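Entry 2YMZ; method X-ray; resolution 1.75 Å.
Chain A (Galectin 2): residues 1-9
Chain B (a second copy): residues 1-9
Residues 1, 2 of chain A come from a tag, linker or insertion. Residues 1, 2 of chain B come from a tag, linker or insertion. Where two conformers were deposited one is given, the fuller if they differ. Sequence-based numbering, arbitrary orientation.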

# COMPACT_ATOMS: atom_id res chain seq x y z
N ALA A 1 0.22 14.97 4.67
CA ALA A 1 1.37 14.44 3.88
C ALA A 1 0.98 13.10 3.23
O ALA A 1 -0.12 12.53 3.52
CB ALA A 1 2.58 14.24 4.77
N ARG A 2 1.89 12.67 2.34
CA ARG A 2 1.91 11.34 1.65
C ARG A 2 1.90 10.13 2.59
O ARG A 2 2.86 9.83 3.29
CB ARG A 2 3.15 11.29 0.74
CG ARG A 2 3.41 10.01 -0.03
CD ARG A 2 4.04 10.36 -1.37
NE ARG A 2 3.12 11.19 -2.16
CZ ARG A 2 3.45 11.85 -3.28
NH1 ARG A 2 4.69 11.79 -3.77
NH2 ARG A 2 2.54 12.57 -3.91
N MET A 3 0.80 9.41 2.62
CA MET A 3 0.75 8.30 3.53
C MET A 3 1.29 7.05 2.76
O MET A 3 2.21 6.35 3.24
CB MET A 3 -0.70 8.16 4.10
CG MET A 3 -1.16 9.44 4.88
SD MET A 3 -0.12 9.79 6.35
CE MET A 3 -0.66 8.41 7.34
N PHE A 4 0.76 6.83 1.56
CA PHE A 4 0.78 5.55 0.90
C PHE A 4 0.97 5.88 -0.60
O PHE A 4 0.30 6.76 -1.14
CB PHE A 4 -0.59 5.00 1.21
CG PHE A 4 -0.94 3.68 0.64
CD1 PHE A 4 -1.37 3.55 -0.68
CD2 PHE A 4 -1.04 2.58 1.47
CE1 PHE A 4 -1.77 2.33 -1.17
CE2 PHE A 4 -1.44 1.34 0.96
CZ PHE A 4 -1.80 1.23 -0.36
N GLU A 5 1.85 5.19 -1.29
CA GLU A 5 1.92 5.42 -2.72
C GLU A 5 2.21 4.05 -3.35
O GLU A 5 2.99 3.27 -2.78
CB GLU A 5 3.06 6.42 -2.96
CG GLU A 5 3.09 6.98 -4.34
CD GLU A 5 4.10 8.16 -4.49
OE1 GLU A 5 5.16 8.15 -3.83
OE2 GLU A 5 3.81 9.05 -5.29
N MET A 6 1.54 3.78 -4.45
CA MET A 6 1.76 2.50 -5.15
C MET A 6 1.88 2.78 -6.66
O MET A 6 1.15 3.61 -7.20
CB MET A 6 0.65 1.51 -4.71
CG MET A 6 0.44 0.29 -5.56
SD MET A 6 -0.64 -0.78 -4.56
CE MET A 6 -0.25 -2.31 -5.41
N PHE A 7 2.79 2.06 -7.33
CA PHE A 7 3.11 2.30 -8.74
C PHE A 7 2.83 1.00 -9.52
O PHE A 7 2.63 -0.07 -8.92
CB PHE A 7 4.57 2.72 -8.93
CG PHE A 7 4.96 3.92 -8.12
CD1 PHE A 7 5.45 3.77 -6.82
CD2 PHE A 7 4.83 5.20 -8.65
CE1 PHE A 7 5.79 4.88 -6.06
CE2 PHE A 7 5.19 6.33 -7.87
CZ PHE A 7 5.68 6.16 -6.60
N ASN A 8 2.72 1.08 -10.83
CA ASN A 8 2.57 -0.23 -11.52
C ASN A 8 1.39 -1.09 -11.08
O ASN A 8 1.42 -2.35 -11.17
CB ASN A 8 3.89 -1.02 -11.41
CG ASN A 8 5.09 -0.20 -11.88
OD1 ASN A 8 6.07 0.07 -11.15
ND2 ASN A 8 4.96 0.30 -13.09
N LEU A 9 0.30 -0.44 -10.62
CA LEU A 9 -0.91 -1.20 -10.43
C LEU A 9 -1.18 -1.52 -11.91
O LEU A 9 -0.53 -1.02 -12.84
CB LEU A 9 -2.07 -0.35 -9.90
CG LEU A 9 -2.13 0.21 -8.51
CD1 LEU A 9 -3.25 1.25 -8.43
CD2 LEU A 9 -2.44 -0.93 -7.55
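Chain B 1-9: ARMFEMFNL

Chain B lies beside chain A as a neighbouring strand, the two copies of this galectin pairing their strands, residues 2-6, in an antiparallel ladder of bridges at residues 4 to 6. The N-to-C directions of the strands differ by 173° and their axes approach to 4.8 Å, so the backbones run side by side in opposite directions, only 7° from exactly antiparallel. The register centres on Glu5, which faces its own copy with CA atoms 5.4 Å apart; Phe4(A) then pairs with Met6(B), CA to CA 4.5 Å, and Met6(A) with Phe4(B), CA to CA 4.3 Å.

From Phe4 to Met6 both backbones are extended, with phi between -133° and -152° and psi between 133° and 143°. Met3 departs from this, its psi being -50° in chain A and -34° in chain B, yet its carbonyl still serves the ladder. Phe7(B) N donates to Met3(A) O at 2.9 Å, and Phe7(A) N to Met3(B) O at 2.9 Å. In the middle, Glu5(A) N to Glu5(B) O and Glu5(B) N to Glu5(A) O both measure 2.8 Å, the closed ring of a hydrogen-bonded antiparallel pair. Beyond the strand, Asn8 breaks the extended run: its phi is positive in both copies, a conformation this residue tolerates well.

One face of the sheet carries Phe4 and Met6 of both chains. The phenylalanines meet near the middle, Phe4(A) CZ lying 3.7 Å from Phe4(B) CE1, with their planes inclined at 71°. The flexible methionines each reach against the rigid ring of the other chain: Met6(B) CE comes within 3.2 Å of Phe4(A) CD2, a tight contact, while Met6(A) SD reaches the edge of the Phe4(B) ring, 3.6 Å from CD1. The two methionines do not match, for chi3 is t in Met6(A) but m in the conformer of Met6(B) given here.

The other face carries the two Glu5 side chains, with OE1 of Glu5(A) and OE1 of Glu5(B) 4.4 Å apart. Positive charge offsets this crowding of like charges. Arg2(B), a tag residue, places NH1 2.8 Å from Glu5(B) OE1 in a hydrogen-bonded salt bridge and 3.5 Å from Glu5(A) OE1 in a second salt bridge across the interface. Its flat guanidinium also offers one face to Phe7(A), whose CZ lies 3.6 Å from Arg2(B) NH2.

At the ends of the ladder, Met3(A) SD lies 3.4 Å from Asn8(B) ND2 and Met3(B) SD 3.5 Å from Asn8(A) OD1. Each Met3 starts away from the partner, but its bent side chain, m at all three chi angles, brings its end back to the neighbour.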

# COMPACT_ATOMS: atom_id res chain seq x y z
N ALA B 1 11.53 0.51 -10.12
CA ALA B 1 11.68 -0.69 -9.27
C ALA B 1 10.83 -0.49 -8.02
O ALA B 1 10.38 -1.46 -7.50
CB ALA B 1 13.13 -0.97 -8.88
N ARG B 2 10.62 0.75 -7.53
CA ARG B 2 9.71 0.98 -6.34
C ARG B 2 8.22 0.68 -6.65
O ARG B 2 7.63 1.19 -7.60
CB ARG B 2 9.92 2.40 -5.73
CG ARG B 2 9.32 2.65 -4.35
CD ARG B 2 9.42 4.13 -3.96
NE ARG B 2 9.54 5.02 -5.13
CZ ARG B 2 9.05 6.27 -5.19
NH1 ARG B 2 8.40 6.79 -4.16
NH2 ARG B 2 9.19 6.99 -6.30
N MET B 3 7.59 -0.19 -5.89
CA MET B 3 6.30 -0.61 -6.28
C MET B 3 5.28 -0.03 -5.24
O MET B 3 4.13 0.19 -5.58
CB MET B 3 6.21 -2.13 -6.23
CG MET B 3 7.21 -2.80 -7.19
SD MET B 3 6.74 -2.51 -8.93
CE MET B 3 5.20 -3.44 -9.00
N PHE B 4 5.71 0.07 -3.99
CA PHE B 4 4.72 0.32 -2.92
C PHE B 4 5.53 1.05 -1.85
O PHE B 4 6.64 0.65 -1.54
CB PHE B 4 4.27 -1.04 -2.43
CG PHE B 4 3.10 -1.06 -1.47
CD1 PHE B 4 1.79 -1.24 -1.99
CD2 PHE B 4 3.29 -1.24 -0.11
CE1 PHE B 4 0.68 -1.36 -1.13
CE2 PHE B 4 2.22 -1.34 0.76
CZ PHE B 4 0.92 -1.41 0.26
N GLU B 5 5.03 2.16 -1.30
CA GLU B 5 5.83 2.77 -0.19
C GLU B 5 4.82 3.39 0.78
O GLU B 5 3.79 3.94 0.34
CB GLU B 5 6.74 3.86 -0.78
CG GLU B 5 7.69 4.53 0.20
CD GLU B 5 8.71 5.46 -0.52
OE1 GLU B 5 8.31 6.21 -1.43
OE2 GLU B 5 9.87 5.45 -0.15
N MET B 6 5.06 3.19 2.08
CA MET B 6 4.21 3.74 3.10
C MET B 6 5.04 4.40 4.17
O MET B 6 6.10 3.91 4.55
CB MET B 6 3.37 2.60 3.69
CG MET B 6 2.17 3.08 4.41
SD MET B 6 1.34 1.58 4.88
CE MET B 6 0.79 0.80 3.35
N PHE B 7 4.52 5.52 4.69
CA PHE B 7 5.21 6.27 5.70
C PHE B 7 4.26 6.35 6.90
O PHE B 7 3.10 5.97 6.82
CB PHE B 7 5.51 7.69 5.20
CG PHE B 7 6.43 7.76 3.99
CD1 PHE B 7 5.91 7.73 2.70
CD2 PHE B 7 7.80 7.87 4.16
CE1 PHE B 7 6.74 7.81 1.58
CE2 PHE B 7 8.64 7.97 3.03
CZ PHE B 7 8.10 7.94 1.75
N ASN B 8 4.74 6.82 8.03
CA ASN B 8 3.78 6.91 9.16
C ASN B 8 3.00 5.63 9.51
O ASN B 8 1.84 5.72 9.95
CB ASN B 8 2.77 8.08 8.89
CG ASN B 8 3.47 9.37 8.42
OD1 ASN B 8 4.30 9.89 9.14
ND2 ASN B 8 3.16 9.86 7.21
N LEU B 9 3.59 4.43 9.30
CA LEU B 9 2.97 3.14 9.71
C LEU B 9 2.58 2.99 11.17
O LEU B 9 1.64 2.27 11.49
CB LEU B 9 3.91 1.96 9.44
CG LEU B 9 3.76 1.29 8.08
CD1 LEU B 9 4.81 0.20 7.97
CD2 LEU B 9 2.34 0.79 7.84